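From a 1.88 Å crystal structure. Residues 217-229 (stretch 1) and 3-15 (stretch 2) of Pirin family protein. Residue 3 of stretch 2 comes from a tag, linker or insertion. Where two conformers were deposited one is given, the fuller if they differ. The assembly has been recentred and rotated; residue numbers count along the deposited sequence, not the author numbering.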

# COMPACT_ATOMS: atom_id res chain seq x y z
N VAL A 217 -15.78 9.70 -10.48
CA VAL A 217 -16.37 8.45 -10.02
C VAL A 217 -17.90 8.52 -10.22
O VAL A 217 -18.55 9.49 -9.79
CB VAL A 217 -16.04 8.20 -8.54
CG1 VAL A 217 -16.59 6.87 -8.06
CG2 VAL A 217 -14.55 8.30 -8.26
N ASN A 218 -18.46 7.48 -10.83
CA ASN A 218 -19.91 7.34 -11.05
C ASN A 218 -20.50 8.60 -11.70
O ASN A 218 -21.60 9.02 -11.32
CB ASN A 218 -20.64 7.00 -9.74
CG ASN A 218 -20.25 5.64 -9.22
OD1 ASN A 218 -19.77 4.81 -9.98
ND2 ASN A 218 -20.45 5.40 -7.93
N ASP A 219 -19.78 9.19 -12.65
CA ASP A 219 -20.23 10.33 -13.46
C ASP A 219 -20.49 11.61 -12.66
O ASP A 219 -20.77 12.62 -13.29
CB ASP A 219 -21.54 10.03 -14.21
CG ASP A 219 -21.46 8.82 -15.12
OD1 ASP A 219 -20.45 8.71 -15.87
OD2 ASP A 219 -22.39 8.01 -15.08
N THR A 220 -20.42 11.63 -11.34
CA THR A 220 -20.79 12.85 -10.62
C THR A 220 -19.74 13.32 -9.60
O THR A 220 -19.90 14.42 -9.10
CB THR A 220 -22.13 12.67 -9.89
OG1 THR A 220 -21.96 11.55 -9.02
CG2 THR A 220 -23.29 12.41 -10.83
N ASN A 221 -18.72 12.56 -9.24
CA ASN A 221 -17.79 13.08 -8.21
C ASN A 221 -16.35 13.05 -8.73
O ASN A 221 -15.76 12.00 -8.95
CB ASN A 221 -17.91 12.32 -6.89
CG ASN A 221 -19.18 12.68 -6.14
OD1 ASN A 221 -20.11 11.90 -6.14
ND2 ASN A 221 -19.23 13.86 -5.52
N ARG A 222 -15.78 14.24 -8.88
CA ARG A 222 -14.44 14.34 -9.38
C ARG A 222 -13.43 14.28 -8.24
O ARG A 222 -13.62 14.88 -7.19
CB ARG A 222 -14.29 15.64 -10.17
CG ARG A 222 -12.91 15.84 -10.75
CD ARG A 222 -12.97 16.95 -11.78
NE ARG A 222 -11.64 17.34 -12.18
CZ ARG A 222 -11.37 17.94 -13.31
NH1 ARG A 222 -12.35 18.20 -14.16
NH2 ARG A 222 -10.12 18.29 -13.59
N LEU A 223 -12.35 13.54 -8.46
CA LEU A 223 -11.27 13.36 -7.49
C LEU A 223 -9.96 13.84 -8.11
O LEU A 223 -9.68 13.51 -9.26
CB LEU A 223 -11.12 11.88 -7.14
CG LEU A 223 -12.35 11.16 -6.60
CD1 LEU A 223 -12.00 9.70 -6.38
CD2 LEU A 223 -12.84 11.80 -5.31
N GLU A 224 -9.17 14.58 -7.33
CA GLU A 224 -7.85 15.06 -7.75
C GLU A 224 -6.75 14.21 -7.08
O GLU A 224 -7.03 13.28 -6.32
CB GLU A 224 -7.69 16.52 -7.35
CG GLU A 224 -8.85 17.40 -7.81
CD GLU A 224 -8.84 17.67 -9.31
OE1 GLU A 224 -7.75 18.04 -9.84
OE2 GLU A 224 -9.92 17.54 -9.95
N GLY A 225 -5.49 14.59 -7.32
CA GLY A 225 -4.34 13.86 -6.80
C GLY A 225 -4.23 13.92 -5.28
O GLY A 225 -4.72 14.84 -4.63
N LYS A 226 -3.55 12.90 -4.76
CA LYS A 226 -3.30 12.76 -3.33
C LYS A 226 -4.64 12.63 -2.61
O LYS A 226 -4.83 13.25 -1.55
CB LYS A 226 -2.51 13.95 -2.77
CG LYS A 226 -1.23 14.34 -3.50
CD LYS A 226 -0.53 15.51 -2.83
CE LYS A 226 0.40 16.29 -3.73
NZ LYS A 226 1.52 15.46 -4.23
N THR A 227 -5.57 11.85 -3.18
CA THR A 227 -6.92 11.73 -2.61
C THR A 227 -7.33 10.25 -2.47
O THR A 227 -6.96 9.40 -3.31
CB THR A 227 -7.98 12.42 -3.50
OG1 THR A 227 -7.74 13.83 -3.58
CG2 THR A 227 -9.39 12.25 -2.99
N VAL A 228 -8.05 9.96 -1.39
CA VAL A 228 -8.70 8.67 -1.25
C VAL A 228 -10.21 8.91 -1.14
O VAL A 228 -10.65 9.76 -0.36
CB VAL A 228 -8.19 7.84 -0.04
CG1 VAL A 228 -8.28 8.59 1.27
CG2 VAL A 228 -8.95 6.53 0.06
N ALA A 229 -10.97 8.18 -1.94
CA ALA A 229 -12.41 8.17 -1.88
C ALA A 229 -12.86 6.84 -1.26
O ALA A 229 -12.32 5.78 -1.56
CB ALA A 229 -13.01 8.32 -3.26
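Stretch 2 3-15: AMKKFLGAYQNNH

Stretch 2 lies on stretch 1 as an antiparallel β-strand partner, with an aromatic side chain packed beyond the paired residues and a polar tether near Asn218. Strand 7-12 is extended except at Leu8 (phi/psi -98/-34) and runs at 166° to strand 227-229, the axes approaching to 4.7 Å; with the strand through Asn221 and Leu223 it crosses at 19°, nearly parallel, the axes 8.6 Å apart at closest. Lys226 (62/42) turns the chain into strand 227-229. Thr227 pairs with Gln12, Val228 with Tyr11 and Ala229 with Ala10 (CA-CA 4.2, 5.4 and 4.1 Å). The central pair is hydrogen-bonded both ways, Tyr11 N to Val228 O at 2.9 Å and Val228 N to Tyr11 O at 3.0 Å, and Asn13 N extends the ladder to Lys226 O at 3.1 Å. Gln12 reaches past the pairing so that NE2 donates to Gly225 O at 3.0 Å. Thr227, Ala229, Ala10 and Gln12 share one sheet face; Val228 and Tyr11 take the other, Val228 CG1 to Tyr11 CB 4.2 Å. Phe7 points toward stretch 1: Asn221 CB lies over one ring face, 3.9 Å from the centroid, while Ala229 CB meets the edge, 3.6 Å from Phe7 CE1. Leu223 CD2 bridges Phe7 CE1 (3.9 Å) and Ala10 CB (4.0 Å). At the start of strand 7-12, Asn218 ND2 donates a weak bond to Lys5 O at 2.8 Å, and one water accepts from both Asn218 ND2 (3.2 Å) and Phe7 N (3.1 Å).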

# COMPACT_ATOMS: atom_id res chain seq x y z
N ALA A 3 -25.93 -3.70 -7.94
CA ALA A 3 -26.18 -2.24 -7.77
C ALA A 3 -24.85 -1.47 -7.77
O ALA A 3 -23.75 -2.03 -7.58
CB ALA A 3 -26.98 -1.99 -6.50
N MSE A 4 -24.97 -0.18 -8.00
CA MSE A 4 -23.83 0.72 -8.01
C MSE A 4 -23.41 1.05 -6.60
O MSE A 4 -24.25 1.28 -5.70
CB MSE A 4 -24.24 1.99 -8.76
CG MSE A 4 -23.04 2.85 -9.16
SE MSE A 4 -23.63 4.66 -9.73
CE MSE A 4 -24.43 5.29 -8.02
N LYS A 5 -22.09 1.04 -6.37
CA LYS A 5 -21.56 1.49 -5.08
C LYS A 5 -21.72 3.02 -5.05
O LYS A 5 -21.58 3.70 -6.07
CB LYS A 5 -20.10 1.08 -4.89
CG LYS A 5 -19.87 -0.40 -4.58
CD LYS A 5 -18.41 -0.74 -4.35
CE LYS A 5 -18.19 -2.14 -3.82
NZ LYS A 5 -18.82 -2.36 -2.50
N LYS A 6 -22.04 3.54 -3.88
CA LYS A 6 -22.24 4.97 -3.73
C LYS A 6 -20.93 5.63 -3.24
O LYS A 6 -20.21 5.05 -2.45
CB LYS A 6 -23.36 5.22 -2.72
CG LYS A 6 -24.67 4.49 -3.02
CD LYS A 6 -25.70 4.62 -1.93
CE LYS A 6 -26.98 3.88 -2.26
NZ LYS A 6 -27.92 3.90 -1.11
N PHE A 7 -20.66 6.83 -3.72
CA PHE A 7 -19.54 7.63 -3.23
C PHE A 7 -19.92 8.23 -1.87
O PHE A 7 -20.89 9.00 -1.79
CB PHE A 7 -19.24 8.74 -4.24
CG PHE A 7 -18.22 9.75 -3.79
CD1 PHE A 7 -16.87 9.48 -3.86
CD2 PHE A 7 -18.63 10.99 -3.34
CE1 PHE A 7 -15.95 10.42 -3.44
CE2 PHE A 7 -17.70 11.94 -2.95
CZ PHE A 7 -16.36 11.64 -2.97
N LEU A 8 -19.18 7.94 -0.81
CA LEU A 8 -19.53 8.45 0.54
C LEU A 8 -18.73 9.69 0.93
O LEU A 8 -19.25 10.60 1.64
CB LEU A 8 -19.30 7.32 1.55
CG LEU A 8 -20.15 6.08 1.31
CD1 LEU A 8 -19.87 5.01 2.36
CD2 LEU A 8 -21.62 6.45 1.28
N GLY A 9 -17.49 9.77 0.49
CA GLY A 9 -16.65 10.92 0.82
C GLY A 9 -15.23 10.74 0.36
O GLY A 9 -14.84 9.65 -0.10
N ALA A 10 -14.42 11.80 0.52
CA ALA A 10 -13.06 11.72 0.09
C ALA A 10 -12.19 12.64 0.94
O ALA A 10 -12.67 13.67 1.47
CB ALA A 10 -12.95 12.07 -1.37
N TYR A 11 -10.92 12.29 1.01
CA TYR A 11 -9.93 12.99 1.82
C TYR A 11 -8.69 13.28 0.96
O TYR A 11 -8.10 12.36 0.39
CB TYR A 11 -9.57 12.12 3.04
CG TYR A 11 -10.77 11.66 3.83
CD1 TYR A 11 -11.54 10.58 3.41
CD2 TYR A 11 -11.17 12.32 4.98
CE1 TYR A 11 -12.66 10.18 4.11
CE2 TYR A 11 -12.28 11.92 5.71
CZ TYR A 11 -13.04 10.85 5.26
OH TYR A 11 -14.14 10.44 5.96
N GLN A 12 -8.30 14.55 0.88
CA GLN A 12 -7.12 14.95 0.12
C GLN A 12 -6.07 15.53 1.07
O GLN A 12 -6.37 16.41 1.88
CB GLN A 12 -7.51 15.99 -0.93
CG GLN A 12 -6.36 16.38 -1.83
CD GLN A 12 -6.82 17.37 -2.87
OE1 GLN A 12 -7.77 18.13 -2.65
NE2 GLN A 12 -6.14 17.36 -4.00
N ASN A 13 -4.83 15.04 0.96
CA ASN A 13 -3.76 15.51 1.83
C ASN A 13 -2.64 16.13 0.98
O ASN A 13 -2.07 15.45 0.12
CB ASN A 13 -3.18 14.38 2.68
CG ASN A 13 -2.13 14.87 3.65
OD1 ASN A 13 -2.03 16.06 3.92
ND2 ASN A 13 -1.32 13.96 4.17
N ASN A 14 -2.29 17.37 1.26
CA ASN A 14 -1.23 18.08 0.54
C ASN A 14 -0.11 18.46 1.51
O ASN A 14 0.69 19.37 1.21
CB ASN A 14 -1.76 19.33 -0.17
CG ASN A 14 -0.78 19.90 -1.17
OD1 ASN A 14 -0.12 19.14 -1.87
ND2 ASN A 14 -0.66 21.22 -1.23
N HIS A 15 -0.07 17.80 2.66
CA HIS A 15 0.91 18.12 3.69
C HIS A 15 1.88 16.94 3.82
O HIS A 15 1.49 15.90 4.29
CB HIS A 15 0.20 18.37 5.02
CG HIS A 15 1.00 19.15 6.01
ND1 HIS A 15 0.42 19.74 7.13
CD2 HIS A 15 2.31 19.48 6.04
CE1 HIS A 15 1.36 20.37 7.82
NE2 HIS A 15 2.52 20.22 7.18
O HOH W 1 -21.99 7.78 -6.39